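PDB 1VGP: 373aa long hypothetical citrate synthase, which is a putative member of the citrate synthase family, a mainly helical protein whose chain pairs with a second copy of itself. Local coordinates for residues A[88-91]-A[92-95]; A[95-98]-A[99-103]; A[185-188]-A[189-193]; A[322-325]-A[326-329]; A[344-347]-A[348-352]. All coordinates share one frame; numbering follows the deposited sequence.

In the fold
From the N terminus, contact 1 (88-91 with 92-95) is the turn by which the loop after helix 76-84 enters helix 91-105, and contact 2 (95-98 with 99-103) carries on along that helix, sharing Leu95. Contact 3 (185-188 with 189-193) lies on helix 184-193, while contacts 4 and 5 mark the entry and exit of helix 327-346. All five are local; apart from the shared Leu95 they follow one another, and none encloses or crosses another. Helix 327-346 ties them together: the turn before it and its first residues pack on contact 1 through Asp325, Phe326, Pro328 and Ala329, and its last residue Tyr346, with Ile347 just past it, packs on contact 3. Contacts 1, 2, 3 and 5 also touch the second subunit.

Contact 1 (A[88-91]-A[92-95]); sequences DAQP and MDIL
Gln90 and Asp93 meet at the N-terminal cap of helix 91-105, with Gln90 in the N-cap position and Pro91 opening the first turn. The carbonyl of Gln90 takes the first regular helical bond: Ile94 N reaches Gln90 O at 3.0 Å. Asp93 N is also near that oxygen, but its hydrogen points off to one side and the bond is weak. One step on, Leu95 N is bonded to Pro91 O at 2.9 Å, and the helix is under way.

Two pairs of side chains bridge the turn. Asp93 turns its carboxylate back beside its own backbone N (chi1 -61°), which brings OD2 to 3.5 Å from Gln90 CB; the amide of Gln90 and this carboxylate are inclined by 40° to each other. The second pair is apolar, Ala89 CB resting 3.7 Å from Ile94 CD1.

Further out, one lysine holds both polar ends. Lys211 makes a salt bridge to Asp93 OD1 and a hydrogen bond to Gln90 OE1, so both polar side chains converge on a single ammonium group. Ile104 of the second subunit packs against Ala89, Asp93 and Ile94, while Phe81 and Leu82 of helix 76-84 also touch Ile94. Toward the turn that leads into helix 327-346, Pro91 lies against Asp325 and Phe326, and the bent chain of Met92 sets its sulfur SD 3.6 Å from the backbone N of Ala329.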
loop_
_atom_site.group_PDB
_atom_site.type_symbol
_atom_site.label_atom_id
_atom_site.label_comp_id
_atom_site.label_asym_id
_atom_site.label_seq_id
_atom_site.Cartn_x
_atom_site.Cartn_y
_atom_site.Cartn_z
ATOM N N ASP A 88 22.592 0.804 4.351
ATOM C CA ASP A 88 22.054 1.788 5.281
ATOM C C ASP A 88 20.576 2.024 4.991
ATOM O O ASP A 88 20.026 3.073 5.323
ATOM C CB ASP A 88 22.827 3.096 5.169
ATOM C CG ASP A 88 22.820 3.654 3.765
ATOM O OD1 ASP A 88 22.000 4.552 3.480
ATOM O OD2 ASP A 88 23.630 3.206 2.934
ATOM N N ALA A 89 19.942 1.039 4.360
ATOM C CA ALA A 89 18.512 1.077 4.092
ATOM C C ALA A 89 17.713 0.823 5.367
ATOM O O ALA A 89 18.160 0.092 6.250
ATOM C CB ALA A 89 18.157 0.032 3.044
ATOM N N GLN A 90 16.534 1.430 5.458
ATOM C CA GLN A 90 15.598 1.128 6.536
ATOM C C GLN A 90 15.083 -0.299 6.417
ATOM O O GLN A 90 14.548 -0.688 5.380
ATOM C CB GLN A 90 14.418 2.097 6.488
ATOM C CG GLN A 90 14.784 3.539 6.806
ATOM C CD GLN A 90 13.608 4.489 6.642
ATOM O OE1 GLN A 90 12.488 4.184 7.051
ATOM N NE2 GLN A 90 13.861 5.651 6.042
ATOM N N PRO A 91 15.245 -1.109 7.480
ATOM C CA PRO A 91 14.749 -2.495 7.429
ATOM C C PRO A 91 13.293 -2.626 6.945
ATOM O O PRO A 91 12.950 -3.596 6.275
ATOM C CB PRO A 91 14.948 -2.994 8.864
ATOM C CG PRO A 91 16.106 -2.184 9.370
ATOM C CD PRO A 91 15.978 -0.827 8.735
ATOM N N MET A 92 12.444 -1.650 7.273
ATOM C CA MET A 92 11.063 -1.655 6.781
ATOM C C MET A 92 11.008 -1.571 5.266
ATOM O O MET A 92 10.247 -2.294 4.627
ATOM C CB MET A 92 10.262 -0.489 7.363
ATOM C CG MET A 92 9.821 -0.693 8.800
ATOM S SD MET A 92 9.009 -2.275 9.136
ATOM C CE MET A 92 7.269 -1.793 8.984
ATOM N N ASP A 93 11.817 -0.686 4.694
ATOM C CA ASP A 93 11.867 -0.553 3.241
ATOM C C ASP A 93 12.440 -1.819 2.607
ATOM O O ASP A 93 12.046 -2.210 1.501
ATOM C CB ASP A 93 12.714 0.656 2.846
ATOM C CG ASP A 93 12.152 1.962 3.374
ATOM O OD1 ASP A 93 10.954 2.013 3.728
ATOM O OD2 ASP A 93 12.921 2.944 3.436
ATOM N N ILE A 94 13.359 -2.471 3.306
ATOM C CA ILE A 94 13.849 -3.752 2.828
ATOM C C ILE A 94 12.680 -4.723 2.782
ATOM O O ILE A 94 12.447 -5.392 1.772
ATOM C CB ILE A 94 14.963 -4.323 3.752
ATOM C CG1 ILE A 94 16.215 -3.456 3.646
ATOM C CG2 ILE A 94 15.299 -5.752 3.349
ATOM C CD1 ILE A 94 16.697 -3.261 2.214
ATOM N N LEU A 95 11.941 -4.778 3.884
ATOM C CA LEU A 95 10.840 -5.715 4.024
ATOM C C LEU A 95 9.768 -5.461 2.954
ATOM O O LEU A 95 9.246 -6.394 2.332
ATOM C CB LEU A 95 10.242 -5.587 5.427
ATOM C CG LEU A 95 9.387 -6.758 5.923
ATOM C CD1 LEU A 95 10.180 -8.057 5.822
ATOM C CD2 LEU A 95 8.967 -6.500 7.363
#

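Contact 2 (A[95-98]-A[99-103]); sequences LRTA and VSLLG
Thr97 and Leu101 pack one turn apart in the middle of helix 91-105, a buried run of alpha-helix at the boundary with the second subunit. Their side chains lie side by side and point the same way, with Thr97 CG2 4.1 Å from Leu101 CD1. Thr97 places that methyl trans to its own N (chi1 -49°, measured to OG1), which swings OG1 back to Asp93 O in the preceding turn. Leu101 folds over the carbonyl one turn earlier: CG sits 3.3 Å from Thr97 O, the same oxygen that accepts Leu101 N at 2.8 Å. Leu102 N bonds Ala98 O and Val99 N bonds Leu95 O in the same i to i+4 pattern.

The faces of the helix have different neighbours. Phe77, Ile78 and Phe81 of helix 76-84 cover Leu101, whereas Val99 meets Phe124 and Ile207. Ser100 OG is shared across the interface, hydrogen-bonded to Thr97 OG1 and to Arg96 NE of the second subunit, and the reverse bonds are made as well. This reciprocal pairing of a helix with its own copy is consistent with the helix-lined dimer interface of the citrate synthase fold.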
loop_
_atom_site.group_PDB
_atom_site.type_symbol
_atom_site.label_atom_id
_atom_site.label_comp_id
_atom_site.label_asym_id
_atom_site.label_seq_id
_atom_site.Cartn_x
_atom_site.Cartn_y
_atom_site.Cartn_z
ATOM N N LEU A 95 11.941 -4.778 3.884
ATOM C CA LEU A 95 10.840 -5.715 4.024
ATOM C C LEU A 95 9.768 -5.461 2.954
ATOM O O LEU A 95 9.246 -6.394 2.332
ATOM C CB LEU A 95 10.242 -5.587 5.427
ATOM C CG LEU A 95 9.387 -6.758 5.923
ATOM C CD1 LEU A 95 10.180 -8.057 5.822
ATOM C CD2 LEU A 95 8.967 -6.500 7.363
ATOM N N ARG A 96 9.449 -4.191 2.751
ATOM C CA ARG A 96 8.472 -3.776 1.752
ATOM C C ARG A 96 8.866 -4.268 0.364
ATOM O O ARG A 96 8.071 -4.890 -0.347
ATOM C CB ARG A 96 8.369 -2.251 1.736
ATOM C CG ARG A 96 7.266 -1.696 0.855
ATOM C CD ARG A 96 7.371 -0.186 0.795
ATOM N NE ARG A 96 8.651 0.220 0.238
ATOM C CZ ARG A 96 9.235 1.390 0.469
ATOM N NH1 ARG A 96 8.687 2.258 1.302
ATOM N NH2 ARG A 96 10.371 1.697 -0.147
ATOM N N THR A 97 10.102 -3.981 -0.017
ATOM C CA THR A 97 10.595 -4.345 -1.328
ATOM C C THR A 97 10.645 -5.870 -1.497
ATOM O O THR A 97 10.228 -6.419 -2.534
ATOM C CB THR A 97 11.996 -3.737 -1.550
ATOM O OG1 THR A 97 11.971 -2.352 -1.192
ATOM C CG2 THR A 97 12.417 -3.855 -3.004
ATOM N N ALA A 98 11.146 -6.561 -0.477
ATOM C CA ALA A 98 11.302 -8.006 -0.556
ATOM C C ALA A 98 9.944 -8.679 -0.748
ATOM O O ALA A 98 9.800 -9.598 -1.558
ATOM C CB ALA A 98 11.979 -8.514 0.693
ATOM N N VAL A 99 8.943 -8.230 0.003
ATOM C CA VAL A 99 7.600 -8.786 -0.141
ATOM C C VAL A 99 7.074 -8.519 -1.554
ATOM O O VAL A 99 6.424 -9.365 -2.162
ATOM C CB VAL A 99 6.631 -8.167 0.901
ATOM C CG1 VAL A 99 5.209 -8.696 0.687
ATOM C CG2 VAL A 99 7.119 -8.481 2.309
ATOM N N SER A 100 7.367 -7.331 -2.069
ATOM C CA SER A 100 6.979 -6.969 -3.424
ATOM C C SER A 100 7.632 -7.918 -4.427
ATOM O O SER A 100 6.982 -8.398 -5.355
ATOM C CB SER A 100 7.403 -5.532 -3.723
ATOM O OG SER A 100 6.941 -5.124 -4.994
ATOM N N LEU A 101 8.923 -8.182 -4.232
ATOM C CA LEU A 101 9.658 -9.104 -5.092
ATOM C C LEU A 101 9.091 -10.511 -4.970
ATOM O O LEU A 101 8.940 -11.225 -5.964
ATOM C CB LEU A 101 11.145 -9.105 -4.722
ATOM C CG LEU A 101 11.907 -7.817 -5.032
ATOM C CD1 LEU A 101 13.124 -7.693 -4.133
ATOM C CD2 LEU A 101 12.316 -7.817 -6.491
ATOM N N LEU A 102 8.764 -10.910 -3.748
ATOM C CA LEU A 102 8.168 -12.218 -3.535
ATOM C C LEU A 102 6.934 -12.385 -4.412
ATOM O O LEU A 102 6.693 -13.464 -4.957
ATOM C CB LEU A 102 7.809 -12.397 -2.061
ATOM C CG LEU A 102 8.963 -12.895 -1.183
ATOM C CD1 LEU A 102 8.532 -12.964 0.278
ATOM C CD2 LEU A 102 9.399 -14.270 -1.668
ATOM N N GLY A 103 6.162 -11.311 -4.556
ATOM C CA GLY A 103 4.994 -11.346 -5.419
ATOM C C GLY A 103 5.335 -11.677 -6.860
ATOM O O GLY A 103 4.700 -12.524 -7.488
#

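Contact 3 (A[185-188]-A[189-193]); sequences STFA and SLVVA
Phe187 and Val191 stand one turn apart on the buried alpha-helix 184-193, and one methyl of the valine lies over the face of the aromatic ring. Val191 CG2 is 4.1 Å from the ring centroid and only 11° off the ring normal, a CH-pi contact over the middle of the ring. Phe187 reaches this position by carrying its CG trans to the backbone N (chi1 -174°), while Val191 turns CG2 back beside its own N, toward the preceding turn. The two side chains are set at a slant to each other. Their backbones are joined as well, Val191 N bonding Phe187 O at 2.8 Å.

A quarter-turn round the helix, a second pair is made of methyls: Thr186 CG2 lies 4.2 Å from Leu190 CD2. Beyond it, Trp339 and His342 of helix 327-346 rest on Thr186, and Ile343 rests on Leu190.

The valine of the first pair also meets the second subunit. Ala188 packs on Val191 of the second subunit and Val191 on Ala188 of that subunit, an exchange that puts this turn in the dimer interface, while Pro355 of the second subunit touches Phe187. Near the start of the helix, Ser185 OG and Thr186 N are both hydrogen-bonded to Asn183 OD1. Ser189 CB lies beside Thr186 O, and its OG is hydrogen-bonded to Ser202 O of helix 199-210.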
loop_
_atom_site.group_PDB
_atom_site.type_symbol
_atom_site.label_atom_id
_atom_site.label_comp_id
_atom_site.label_asym_id
_atom_site.label_seq_id
_atom_site.Cartn_x
_atom_site.Cartn_y
_atom_site.Cartn_z
ATOM N N SER A 185 -2.518 0.567 9.289
ATOM C CA SER A 185 -1.801 -0.442 8.511
ATOM C C SER A 185 -2.675 -1.652 8.166
ATOM O O SER A 185 -2.649 -2.145 7.043
ATOM C CB SER A 185 -0.538 -0.892 9.249
ATOM O OG SER A 185 -0.832 -1.352 10.550
ATOM N N THR A 186 -3.452 -2.129 9.129
ATOM C CA THR A 186 -4.385 -3.213 8.863
ATOM C C THR A 186 -5.409 -2.750 7.843
ATOM O O THR A 186 -5.851 -3.524 6.993
ATOM C CB THR A 186 -5.112 -3.635 10.142
ATOM O OG1 THR A 186 -4.144 -4.049 11.109
ATOM C CG2 THR A 186 -6.074 -4.779 9.870
ATOM N N PHE A 187 -5.783 -1.482 7.933
ATOM C CA PHE A 187 -6.794 -0.931 7.048
ATOM C C PHE A 187 -6.220 -0.683 5.638
ATOM O O PHE A 187 -6.898 -0.905 4.629
ATOM C CB PHE A 187 -7.337 0.370 7.641
ATOM C CG PHE A 187 -8.482 0.956 6.877
ATOM C CD1 PHE A 187 -8.408 2.263 6.382
ATOM C CD2 PHE A 187 -9.646 0.220 6.664
ATOM C CE1 PHE A 187 -9.485 2.830 5.687
ATOM C CE2 PHE A 187 -10.727 0.774 5.970
ATOM C CZ PHE A 187 -10.647 2.085 5.480
ATOM N N ALA A 188 -4.970 -0.234 5.571
ATOM C CA ALA A 188 -4.311 -0.048 4.282
ATOM C C ALA A 188 -4.305 -1.376 3.528
ATOM O O ALA A 188 -4.570 -1.413 2.325
ATOM C CB ALA A 188 -2.877 0.460 4.484
ATOM N N SER A 189 -4.008 -2.455 4.254
ATOM C CA SER A 189 -4.099 -3.826 3.746
ATOM C C SER A 189 -5.460 -4.102 3.128
ATOM O O SER A 189 -5.560 -4.596 2.006
ATOM C CB SER A 189 -3.904 -4.820 4.893
ATOM O OG SER A 189 -2.569 -5.253 4.938
ATOM N N LEU A 190 -6.499 -3.796 3.902
ATOM C CA LEU A 190 -7.864 -4.115 3.540
ATOM C C LEU A 190 -8.299 -3.315 2.303
ATOM O O LEU A 190 -9.025 -3.826 1.442
ATOM C CB LEU A 190 -8.792 -3.815 4.722
ATOM C CG LEU A 190 -9.282 -4.961 5.613
ATOM C CD1 LEU A 190 -8.462 -6.232 5.403
ATOM C CD2 LEU A 190 -9.222 -4.502 7.073
ATOM N N VAL A 191 -7.854 -2.068 2.212
ATOM C CA VAL A 191 -8.191 -1.260 1.060
ATOM C C VAL A 191 -7.668 -1.915 -0.213
ATOM O O VAL A 191 -8.391 -2.045 -1.207
ATOM C CB VAL A 191 -7.602 0.159 1.167
ATOM C CG1 VAL A 191 -7.999 0.972 -0.070
ATOM C CG2 VAL A 191 -8.084 0.838 2.462
ATOM N N VAL A 192 -6.408 -2.331 -0.190
ATOM C CA VAL A 192 -5.834 -2.993 -1.349
ATOM C C VAL A 192 -6.530 -4.342 -1.579
ATOM O O VAL A 192 -6.906 -4.675 -2.708
ATOM C CB VAL A 192 -4.318 -3.187 -1.163
ATOM C CG1 VAL A 192 -3.759 -4.079 -2.256
ATOM C CG2 VAL A 192 -3.630 -1.824 -1.191
ATOM N N ALA A 193 -6.720 -5.105 -0.510
ATOM C CA ALA A 193 -7.320 -6.418 -0.644
ATOM C C ALA A 193 -8.731 -6.333 -1.222
ATOM O O ALA A 193 -9.170 -7.233 -1.939
ATOM C CB ALA A 193 -7.346 -7.141 0.710
#

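Contact 4 (A[322-325]-A[326-329]); sequences FEPD and FFPA
A type I beta-turn formed by Glu323, Pro324, Asp325 and Phe326 leads the chain into helix 327-346. It is closed by Phe326 N bonding Glu323 O at 2.8 Å. Phe327 N reaches on to Pro324 O at 3.4 Å, a weak bond.

Phe327 lays its ring back over the turn. CG is placed beside its own backbone N (chi1 -67°), and the face comes down on Pro324, whose CA is 3.4 Å from the ring centroid and 9° off the normal: a CH-pi contact with the proline's alpha carbon. Pro324 CB continues the contact at 3.9 Å from Phe327 CE1. At the rim of the same ring, Phe322 CB lies in its plane, near CE2, so the phenylalanine is met on one face and at one edge by residues just before it. Phe326 takes a different direction, its CB 4.3 Å from Phe322 CD2.

Asp325 runs alongside Phe326, with OD2 3.4 Å from Phe326 CD2 and the carboxylate 64° from the ring plane. Its OD1 forms a salt bridge with Arg135 of helix 113-135, the helix whose Val128 and Ala132 also pack on Phe326. Tyr220 adds an edge-to-face ring contact to Phe327, and Phe317 meets that ring as well. The whole is a proline-containing type I turn at a loop-to-helix junction, with buried aromatic side chains packed around it.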
loop_
_atom_site.group_PDB
_atom_site.type_symbol
_atom_site.label_atom_id
_atom_site.label_comp_id
_atom_site.label_asym_id
_atom_site.label_seq_id
_atom_site.Cartn_x
_atom_site.Cartn_y
_atom_site.Cartn_z
ATOM N N PHE A 322 18.453 -7.751 18.609
ATOM C CA PHE A 322 18.062 -6.909 17.488
ATOM C C PHE A 322 18.533 -5.492 17.719
ATOM O O PHE A 322 18.648 -5.033 18.854
ATOM C CB PHE A 322 16.549 -6.890 17.314
ATOM C CG PHE A 322 15.977 -8.189 16.856
ATOM C CD1 PHE A 322 15.416 -9.076 17.770
ATOM C CD2 PHE A 322 15.955 -8.514 15.500
ATOM C CE1 PHE A 322 14.833 -10.266 17.344
ATOM C CE2 PHE A 322 15.373 -9.706 15.062
ATOM C CZ PHE A 322 14.809 -10.585 15.984
ATOM N N GLU A 323 18.798 -4.792 16.628
ATOM C CA GLU A 323 19.111 -3.382 16.720
ATOM C C GLU A 323 17.815 -2.602 16.562
ATOM O O GLU A 323 16.881 -3.031 15.873
ATOM C CB GLU A 323 20.153 -3.035 15.663
ATOM C CG GLU A 323 21.209 -4.138 15.513
ATOM C CD GLU A 323 22.622 -3.611 15.389
ATOM O OE1 GLU A 323 23.544 -4.435 15.171
ATOM O OE2 GLU A 323 22.816 -2.378 15.504
ATOM N N PRO A 324 17.726 -1.455 17.241
ATOM C CA PRO A 324 16.494 -0.670 17.347
ATOM C C PRO A 324 15.735 -0.385 16.064
ATOM O O PRO A 324 14.517 -0.234 16.100
ATOM C CB PRO A 324 16.933 0.617 18.050
ATOM C CG PRO A 324 18.438 0.552 18.100
ATOM C CD PRO A 324 18.797 -0.887 18.070
ATOM N N ASP A 325 16.410 -0.303 14.926
ATOM C CA ASP A 325 15.665 0.025 13.713
ATOM C C ASP A 325 15.127 -1.223 13.034
ATOM O O ASP A 325 14.497 -1.159 11.977
ATOM C CB ASP A 325 16.517 0.855 12.741
ATOM C CG ASP A 325 17.844 0.218 12.436
ATOM O OD1 ASP A 325 18.734 0.939 11.933
ATOM O OD2 ASP A 325 17.995 -0.999 12.699
ATOM N N PHE A 326 15.356 -2.365 13.670
ATOM C CA PHE A 326 14.748 -3.619 13.243
ATOM C C PHE A 326 13.474 -3.918 14.021
ATOM O O PHE A 326 12.719 -4.812 13.656
ATOM C CB PHE A 326 15.741 -4.762 13.431
ATOM C CG PHE A 326 16.613 -4.999 12.239
ATOM C CD1 PHE A 326 16.239 -5.912 11.265
ATOM C CD2 PHE A 326 17.808 -4.298 12.082
ATOM C CE1 PHE A 326 17.041 -6.129 10.148
ATOM C CE2 PHE A 326 18.616 -4.510 10.966
ATOM C CZ PHE A 326 18.233 -5.426 9.996
ATOM N N PHE A 327 13.246 -3.172 15.096
ATOM C CA PHE A 327 12.113 -3.446 15.978
ATOM C C PHE A 327 10.775 -3.452 15.221
ATOM O O PHE A 327 10.004 -4.405 15.325
ATOM C CB PHE A 327 12.063 -2.423 17.126
ATOM C CG PHE A 327 13.223 -2.520 18.092
ATOM C CD1 PHE A 327 13.362 -1.592 19.119
ATOM C CD2 PHE A 327 14.175 -3.533 17.978
ATOM C CE1 PHE A 327 14.426 -1.674 20.015
ATOM C CE2 PHE A 327 15.244 -3.617 18.876
ATOM C CZ PHE A 327 15.366 -2.684 19.892
ATOM N N PRO A 328 10.492 -2.388 14.444
ATOM C CA PRO A 328 9.249 -2.361 13.660
ATOM C C PRO A 328 9.081 -3.556 12.731
ATOM O O PRO A 328 7.973 -4.076 12.563
ATOM C CB PRO A 328 9.335 -1.044 12.881
ATOM C CG PRO A 328 10.771 -0.643 12.949
ATOM C CD PRO A 328 11.254 -1.137 14.280
ATOM N N ALA A 329 10.182 -3.989 12.120
ATOM C CA ALA A 329 10.146 -5.120 11.193
ATOM C C ALA A 329 9.858 -6.466 11.880
ATOM O O ALA A 329 9.197 -7.325 11.294
ATOM C CB ALA A 329 11.459 -5.188 10.425
#

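Contact 5 (A[344-347]-A[348-352]); sequences MEYI and KDNKI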
loop_
_atom_site.group_PDB
_atom_site.type_symbol
_atom_site.label_atom_id
_atom_site.label_comp_id
_atom_site.label_asym_id
_atom_site.label_seq_id
_atom_site.Cartn_x
_atom_site.Cartn_y
_atom_site.Cartn_z
ATOM N N MET A 344 -8.604 -12.314 4.801
ATOM C CA MET A 344 -9.392 -13.532 4.659
ATOM C C MET A 344 -10.826 -13.274 5.109
ATOM O O MET A 344 -11.780 -13.627 4.417
ATOM C CB MET A 344 -8.781 -14.661 5.486
ATOM C CG MET A 344 -7.852 -15.577 4.705
ATOM S SD MET A 344 -6.765 -16.578 5.764
ATOM C CE MET A 344 -7.839 -17.896 6.234
ATOM N N GLU A 345 -10.971 -12.645 6.269
ATOM C CA GLU A 345 -12.279 -12.382 6.844
ATOM C C GLU A 345 -13.060 -11.350 6.030
ATOM O O GLU A 345 -14.263 -11.491 5.837
ATOM C CB GLU A 345 -12.121 -11.881 8.280
ATOM C CG GLU A 345 -13.429 -11.607 8.983
ATOM C CD GLU A 345 -13.233 -11.112 10.396
ATOM O OE1 GLU A 345 -12.697 -9.990 10.560
ATOM O OE2 GLU A 345 -13.610 -11.845 11.345
ATOM N N TYR A 346 -12.373 -10.316 5.559
ATOM C CA TYR A 346 -13.034 -9.220 4.870
ATOM C C TYR A 346 -13.583 -9.656 3.516
ATOM O O TYR A 346 -14.643 -9.192 3.089
ATOM C CB TYR A 346 -12.065 -8.050 4.672
ATOM C CG TYR A 346 -12.726 -6.822 4.110
ATOM C CD1 TYR A 346 -13.326 -5.892 4.954
ATOM C CD2 TYR A 346 -12.795 -6.609 2.727
ATOM C CE1 TYR A 346 -13.985 -4.777 4.440
ATOM C CE2 TYR A 346 -13.451 -5.501 2.201
ATOM C CZ TYR A 346 -14.049 -4.586 3.063
ATOM O OH TYR A 346 -14.722 -3.489 2.562
ATOM N N ILE A 347 -12.870 -10.542 2.827
ATOM C CA ILE A 347 -13.252 -10.868 1.451
ATOM C C ILE A 347 -14.222 -12.047 1.313
ATOM O O ILE A 347 -14.502 -12.473 0.198
ATOM C CB ILE A 347 -12.009 -11.153 0.551
ATOM C CG1 ILE A 347 -11.232 -12.365 1.069
ATOM C CG2 ILE A 347 -11.120 -9.931 0.494
ATOM C CD1 ILE A 347 -10.085 -12.762 0.174
ATOM N N LYS A 348 -14.750 -12.565 2.415
ATOM C CA LYS A 348 -15.823 -13.513 2.283
ATOM C C LYS A 348 -17.027 -12.782 1.690
ATOM O O LYS A 348 -17.649 -13.265 0.753
ATOM C CB LYS A 348 -16.158 -14.170 3.641
ATOM C CG LYS A 348 -15.185 -15.312 3.979
ATOM C CD LYS A 348 -15.647 -16.216 5.120
ATOM C CE LYS A 348 -15.112 -15.737 6.468
ATOM N NZ LYS A 348 -15.583 -14.351 6.809
ATOM N N ASP A 349 -17.308 -11.588 2.204
ATOM C CA ASP A 349 -18.293 -10.679 1.597
ATOM C C ASP A 349 -17.591 -9.444 1.093
ATOM O O ASP A 349 -17.762 -8.383 1.686
ATOM C CB ASP A 349 -19.292 -10.206 2.645
ATOM C CG ASP A 349 -20.659 -10.760 2.434
ATOM O OD1 ASP A 349 -20.837 -11.949 2.777
ATOM O OD2 ASP A 349 -21.532 -10.019 1.944
ATOM N N ASN A 350 -16.797 -9.534 0.036
ATOM C CA ASN A 350 -15.995 -8.362 -0.271
ATOM C C ASN A 350 -16.859 -7.158 -0.631
ATOM O O ASN A 350 -17.905 -7.286 -1.263
ATOM C CB ASN A 350 -15.004 -8.623 -1.401
ATOM C CG ASN A 350 -14.041 -7.478 -1.580
ATOM O OD1 ASN A 350 -13.322 -7.115 -0.651
ATOM N ND2 ASN A 350 -14.030 -6.889 -2.764
ATOM N N LYS A 351 -16.422 -5.995 -0.178
ATOM C CA LYS A 351 -16.870 -4.738 -0.715
ATOM C C LYS A 351 -15.639 -3.860 -0.967
ATOM O O LYS A 351 -14.891 -3.541 -0.040
ATOM C CB LYS A 351 -17.814 -4.045 0.266
ATOM C CG LYS A 351 -19.170 -4.714 0.386
ATOM C CD LYS A 351 -20.294 -3.690 0.320
ATOM C CE LYS A 351 -21.507 -4.227 -0.439
ATOM N NZ LYS A 351 -22.328 -3.131 -1.057
ATOM N N ILE A 352 -15.422 -3.498 -2.225
ATOM C CA ILE A 352 -14.329 -2.615 -2.583
ATOM C C ILE A 352 -14.485 -1.311 -1.803
ATOM O O ILE A 352 -15.575 -0.748 -1.730
ATOM C CB ILE A 352 -14.324 -2.347 -4.114
ATOM C CG1 ILE A 352 -13.348 -1.228 -4.455
ATOM C CG2 ILE A 352 -15.719 -1.993 -4.596
ATOM C CD1 ILE A 352 -12.474 -1.545 -5.637
#
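Past Tyr346 the backbone leaves the helix at Ile347 (phi -91°), and Met344 O is 3.7 Å from Lys348 N as the chain turns off toward strand 356-359. Tyr346 reaches across this exit to the segment beyond. Its CG is trans to the backbone N (chi1 -173°), which sends the ring along the departing chain, and OH donates to Lys351 O at 2.6 Å. The hydroxyl lies in the carbonyl plane, on a lone pair of that oxygen.

Asn350 approaches the same ring at its edge: OD1 is 3.3 Å from Tyr346 CE2, with the amide plane at 75° to the ring. Ile347 CG2 borders this amide too, 3.8 Å from OD1, while ND2 on its other arm is hydrogen-bonded to Ser194 O.

This is the C-terminal end of helix 327-346, and Lys348 offers one of its last carbonyls a weak partner: its chain bends at chi3 and chi4 and brings NZ to 3.3 Å from Glu345 O. The Glu345 carboxylate turns elsewhere, OE1 to a salt bridge with Lys13 and OE2 to Glu16 N.

The second subunit covers part of this surface. Lys5 of that subunit makes a cation-pi contact with the Tyr346 ring and bonds Asp349 O, and Lys351 NZ forms a salt bridge with Glu8 OE2 of the second subunit.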